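Local structure of endonuclease 8-like 3 (Homo sapiens, 7JL5) at residues 13-18 against 36-41; 62-67 against 81-86. The protein belongs to the endonuclease VIII-like (Nei-like) protein family and carries, in this fragment, two GRF zinc fingers that each bind one zinc ion. All coordinates share one frame; numbering follows the deposited sequence.

Contact 1: residues 13-18 against 36-41; sequences HNRLCI and CPLPRE. With ZN (zinc ion), chain C.
The methyl CD1 of Leu38 lies over one face of the His13 imidazole, 3.7 Å from the ring centroid and displaced toward the rim nearest ND1 and CE1, a CH-pi contact. At the edge of the same ring, in its plane, sits Cys36 SG. His13 and Cys36 both bind the zinc ion, through ND1 at 2.3 Å and SG at 2.4 Å, and Cys10 and Cys44 complete the site; the leucine thus packs on a ligand ring whose position the metal helps to fix. The other methyl of Leu38, CD2, meets Arg15, whose side chain crosses the leucine at about a right angle; CD and NH1 of Arg15 come nearest to it. The guanidinium has Pro37 CG at its edge, in plane. Pro37 also turns CB and CG to the carbonyl oxygen of Leu16, while its CB lies 3.9 Å from Ile18 CG2. Such a site, with ligands from two loops, is characteristic of a zinc ribbon. Residues 13-18 lead into strand 18-21, where Ile18 pairs through its backbone with Ala35 at the end of strand 32-35, and residues 36-41 leave that strand toward strand 47-49.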
# COMPACT_ATOMS: atom_id res chain seq x y z
N HIS A 13 -20.20 4.34 2.03
CA HIS A 13 -20.25 3.43 3.16
C HIS A 13 -19.13 3.81 4.12
O HIS A 13 -18.02 4.14 3.69
CB HIS A 13 -20.08 1.98 2.72
CG HIS A 13 -20.55 1.72 1.32
ND1 HIS A 13 -19.71 1.26 0.33
CD2 HIS A 13 -21.77 1.86 0.74
CE1 HIS A 13 -20.39 1.13 -0.80
NE2 HIS A 13 -21.64 1.49 -0.57
N ASN A 14 -19.42 3.78 5.42
CA ASN A 14 -18.42 4.15 6.42
C ASN A 14 -17.61 2.92 6.83
O ASN A 14 -17.56 2.53 8.00
CB ASN A 14 -19.10 4.81 7.62
CG ASN A 14 -18.13 5.57 8.49
OD1 ASN A 14 -17.90 5.21 9.65
ND2 ASN A 14 -17.54 6.62 7.94
N ARG A 15 -16.96 2.31 5.85
CA ARG A 15 -16.31 1.02 6.01
C ARG A 15 -14.82 1.11 5.70
O ARG A 15 -14.41 1.85 4.80
CB ARG A 15 -16.98 -0.04 5.12
CG ARG A 15 -18.45 -0.25 5.45
CD ARG A 15 -19.02 -1.47 4.75
NE ARG A 15 -19.14 -2.62 5.65
CZ ARG A 15 -18.22 -3.58 5.78
NH1 ARG A 15 -17.11 -3.55 5.06
NH2 ARG A 15 -18.43 -4.58 6.62
N LEU A 16 -14.02 0.35 6.45
CA LEU A 16 -12.57 0.43 6.35
C LEU A 16 -12.09 -0.05 4.99
O LEU A 16 -12.43 -1.16 4.55
CB LEU A 16 -11.92 -0.39 7.46
CG LEU A 16 -11.61 0.33 8.76
CD1 LEU A 16 -11.10 -0.65 9.80
CD2 LEU A 16 -10.59 1.44 8.54
N CYS A 17 -11.28 0.77 4.33
CA CYS A 17 -10.83 0.47 2.98
C CYS A 17 -9.83 -0.68 2.96
O CYS A 17 -9.13 -0.94 3.95
CB CYS A 17 -10.19 1.71 2.35
SG CYS A 17 -11.29 3.11 2.16
N ILE A 18 -9.77 -1.36 1.82
CA ILE A 18 -8.72 -2.34 1.57
C ILE A 18 -7.58 -1.64 0.83
O ILE A 18 -7.77 -0.60 0.18
CB ILE A 18 -9.23 -3.55 0.77
CG1 ILE A 18 -9.87 -3.10 -0.54
CG2 ILE A 18 -10.19 -4.37 1.61
CD1 ILE A 18 -10.14 -4.23 -1.51
N CYS A 36 -12.71 0.73 -1.79
CA CYS A 36 -13.86 0.21 -1.06
C CYS A 36 -13.66 -1.26 -0.72
O CYS A 36 -13.12 -2.02 -1.53
CB CYS A 36 -15.13 0.39 -1.90
SG CYS A 36 -16.68 0.03 -1.04
N PRO A 37 -14.07 -1.70 0.47
CA PRO A 37 -13.83 -3.09 0.89
C PRO A 37 -14.91 -4.09 0.51
O PRO A 37 -14.71 -5.29 0.72
CB PRO A 37 -13.75 -2.96 2.42
CG PRO A 37 -14.72 -1.86 2.73
CD PRO A 37 -14.61 -0.88 1.58
N LEU A 38 -16.04 -3.64 -0.04
CA LEU A 38 -17.15 -4.53 -0.33
C LEU A 38 -16.88 -5.35 -1.59
O LEU A 38 -15.92 -5.09 -2.31
CB LEU A 38 -18.43 -3.72 -0.48
CG LEU A 38 -18.76 -2.78 0.69
CD1 LEU A 38 -20.13 -2.15 0.51
CD2 LEU A 38 -18.67 -3.52 2.02
N PRO A 39 -17.71 -6.35 -1.87
CA PRO A 39 -17.55 -7.11 -3.11
C PRO A 39 -17.57 -6.20 -4.33
O PRO A 39 -18.00 -5.05 -4.26
CB PRO A 39 -18.75 -8.06 -3.10
CG PRO A 39 -19.10 -8.21 -1.66
CD PRO A 39 -18.80 -6.88 -1.03
N ARG A 40 -17.10 -6.74 -5.45
CA ARG A 40 -17.02 -5.96 -6.68
C ARG A 40 -18.35 -5.27 -6.99
O ARG A 40 -18.36 -4.16 -7.53
CB ARG A 40 -16.60 -6.85 -7.85
N GLU A 41 -19.46 -5.91 -6.66
CA GLU A 41 -20.77 -5.28 -6.77
C GLU A 41 -21.07 -4.48 -5.51
O GLU A 41 -20.69 -4.87 -4.40
CB GLU A 41 -21.86 -6.33 -6.98
ZN ZN C . -17.64 2.05 -0.14

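Contact 2: residues 62-67 against 81-86; sequences RSTMKT and VCPLGK. With ZN (zinc ion), chain D.
Thr64 and Val81 form an antiparallel hydrogen-bonded pair, with Thr64 N to Val81 O at 2.9 Å and Val81 N to Thr64 O also at 2.9 Å. This pair ties strand 64-67, at the border of a three-stranded antiparallel sheet, to the end of strand 78-81 in the second GRF zinc finger, a member of the zinc beta-ribbon class. Directly beyond the pair, the CB of Cys82 points away from residues 62-67, and SG, anti to the backbone N (chi1 -175°), binds the zinc ion at 2.3 Å. Cys57, His59 and Cys90 complete the site, so the zinc ligand follows the paired Val81 directly in sequence. Pro83, the next residue, packs back on the first segment: its CG approaches the carbonyl oxygen of Arg62, and its CB lies beside the hydroxyl of Thr64, the two side chains crossing obliquely. Ser63 CB rests near the carbonyl oxygen of Val81, the acceptor of the Thr64 bond, while the hydroxyl OG of the buried Ser63 is hydrogen-bonded to Pro55 O. Farther along the strand, Lys66 crosses Val81 at about a right angle. Its chain bends at chi2 (-73°), and the aliphatic part makes the contact: both CG and CE reach one methyl of the valine, with Lys66 CE 3.6 Å from Val81 CG2.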
# COMPACT_ATOMS: atom_id res chain seq x y z
N ARG A 62 9.07 7.04 -2.99
CA ARG A 62 8.10 6.64 -1.98
C ARG A 62 8.23 5.15 -1.69
O ARG A 62 8.25 4.32 -2.61
CB ARG A 62 6.68 6.96 -2.45
CG ARG A 62 6.32 8.43 -2.38
CD ARG A 62 6.01 8.88 -0.96
NE ARG A 62 5.55 10.26 -0.94
CZ ARG A 62 5.50 11.03 0.14
NH1 ARG A 62 5.89 10.56 1.32
NH2 ARG A 62 5.07 12.28 0.05
N SER A 63 8.31 4.80 -0.41
CA SER A 63 8.43 3.40 -0.04
C SER A 63 7.10 2.68 -0.23
O SER A 63 6.04 3.29 -0.38
CB SER A 63 8.90 3.28 1.41
OG SER A 63 8.10 4.07 2.27
N THR A 64 7.17 1.35 -0.23
CA THR A 64 6.00 0.48 -0.32
C THR A 64 5.76 -0.19 1.02
O THR A 64 6.72 -0.53 1.74
CB THR A 64 6.19 -0.57 -1.41
OG1 THR A 64 6.07 0.04 -2.70
CG2 THR A 64 5.15 -1.68 -1.29
N MET A 65 4.49 -0.39 1.36
CA MET A 65 4.09 -0.96 2.64
C MET A 65 3.88 -2.46 2.50
O MET A 65 3.23 -2.92 1.55
CB MET A 65 2.81 -0.29 3.15
CG MET A 65 2.41 -0.72 4.56
SD MET A 65 0.73 -0.23 5.02
CE MET A 65 1.05 1.27 5.95
N LYS A 66 4.42 -3.21 3.46
CA LYS A 66 4.25 -4.65 3.54
C LYS A 66 3.71 -5.01 4.91
O LYS A 66 3.79 -4.23 5.86
CB LYS A 66 5.57 -5.40 3.31
CG LYS A 66 6.40 -4.92 2.14
CD LYS A 66 5.80 -5.32 0.82
CE LYS A 66 6.81 -5.16 -0.30
NZ LYS A 66 6.21 -5.45 -1.63
N THR A 67 3.18 -6.23 5.02
CA THR A 67 2.70 -6.78 6.28
C THR A 67 3.42 -8.09 6.58
O THR A 67 3.92 -8.77 5.68
CB THR A 67 1.19 -7.00 6.26
OG1 THR A 67 0.84 -7.87 5.17
CG2 THR A 67 0.45 -5.68 6.10
N VAL A 81 9.47 -0.53 2.70
CA VAL A 81 10.65 -1.00 1.98
C VAL A 81 10.78 -0.24 0.66
O VAL A 81 9.88 0.48 0.24
CB VAL A 81 10.62 -2.52 1.72
CG1 VAL A 81 10.64 -3.29 3.02
CG2 VAL A 81 9.39 -2.88 0.90
N CYS A 82 11.92 -0.43 0.01
CA CYS A 82 12.14 0.14 -1.31
C CYS A 82 11.30 -0.51 -2.41
O CYS A 82 11.22 -1.74 -2.48
CB CYS A 82 13.59 -0.08 -1.74
SG CYS A 82 14.06 0.68 -3.30
N PRO A 83 10.58 0.29 -3.22
CA PRO A 83 9.66 -0.31 -4.19
C PRO A 83 10.16 -0.72 -5.56
O PRO A 83 9.41 -0.63 -6.53
CB PRO A 83 8.66 0.86 -4.33
CG PRO A 83 9.59 2.05 -4.39
CD PRO A 83 10.72 1.73 -3.39
N LEU A 84 11.40 -1.20 -5.67
CA LEU A 84 12.03 -1.33 -6.97
C LEU A 84 12.29 -2.76 -7.43
O LEU A 84 12.65 -2.96 -8.59
CB LEU A 84 13.37 -0.57 -7.00
CG LEU A 84 13.30 0.95 -7.18
CD1 LEU A 84 14.69 1.50 -7.43
CD2 LEU A 84 12.36 1.32 -8.32
N GLY A 85 12.12 -3.76 -6.57
CA GLY A 85 12.44 -5.12 -6.94
C GLY A 85 13.75 -5.56 -6.33
O GLY A 85 14.72 -4.79 -6.30
N LYS A 86 13.80 -6.80 -5.84
CA LYS A 86 14.91 -7.24 -5.00
C LYS A 86 16.26 -6.89 -5.60
O LYS A 86 17.17 -6.45 -4.88
CB LYS A 86 14.81 -8.75 -4.76
ZN ZN D . 15.12 2.60 -2.66

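In the fold
Contact 1 and contact 2 come in series along the chain, the first closing before the second opens, and each lies within its own GRF zinc finger. Their centres are 24 Å apart, on opposite sides of the chain's centre, and their nearest atoms stay about 9 Å from each other without touching. Neither sheet is shared: contact 1 belongs with strands 18-21, 32-35 and 47-49, contact 2 with strands 64-67, 78-81 and 93-95. In both, the start of the first strand or the residues just before it meet the turn that leaves the second strand, and a zinc-binding cysteine is the first residue after the second strand. The fragment is therefore a tandem of two similarly built fingers, each with its own zinc ion.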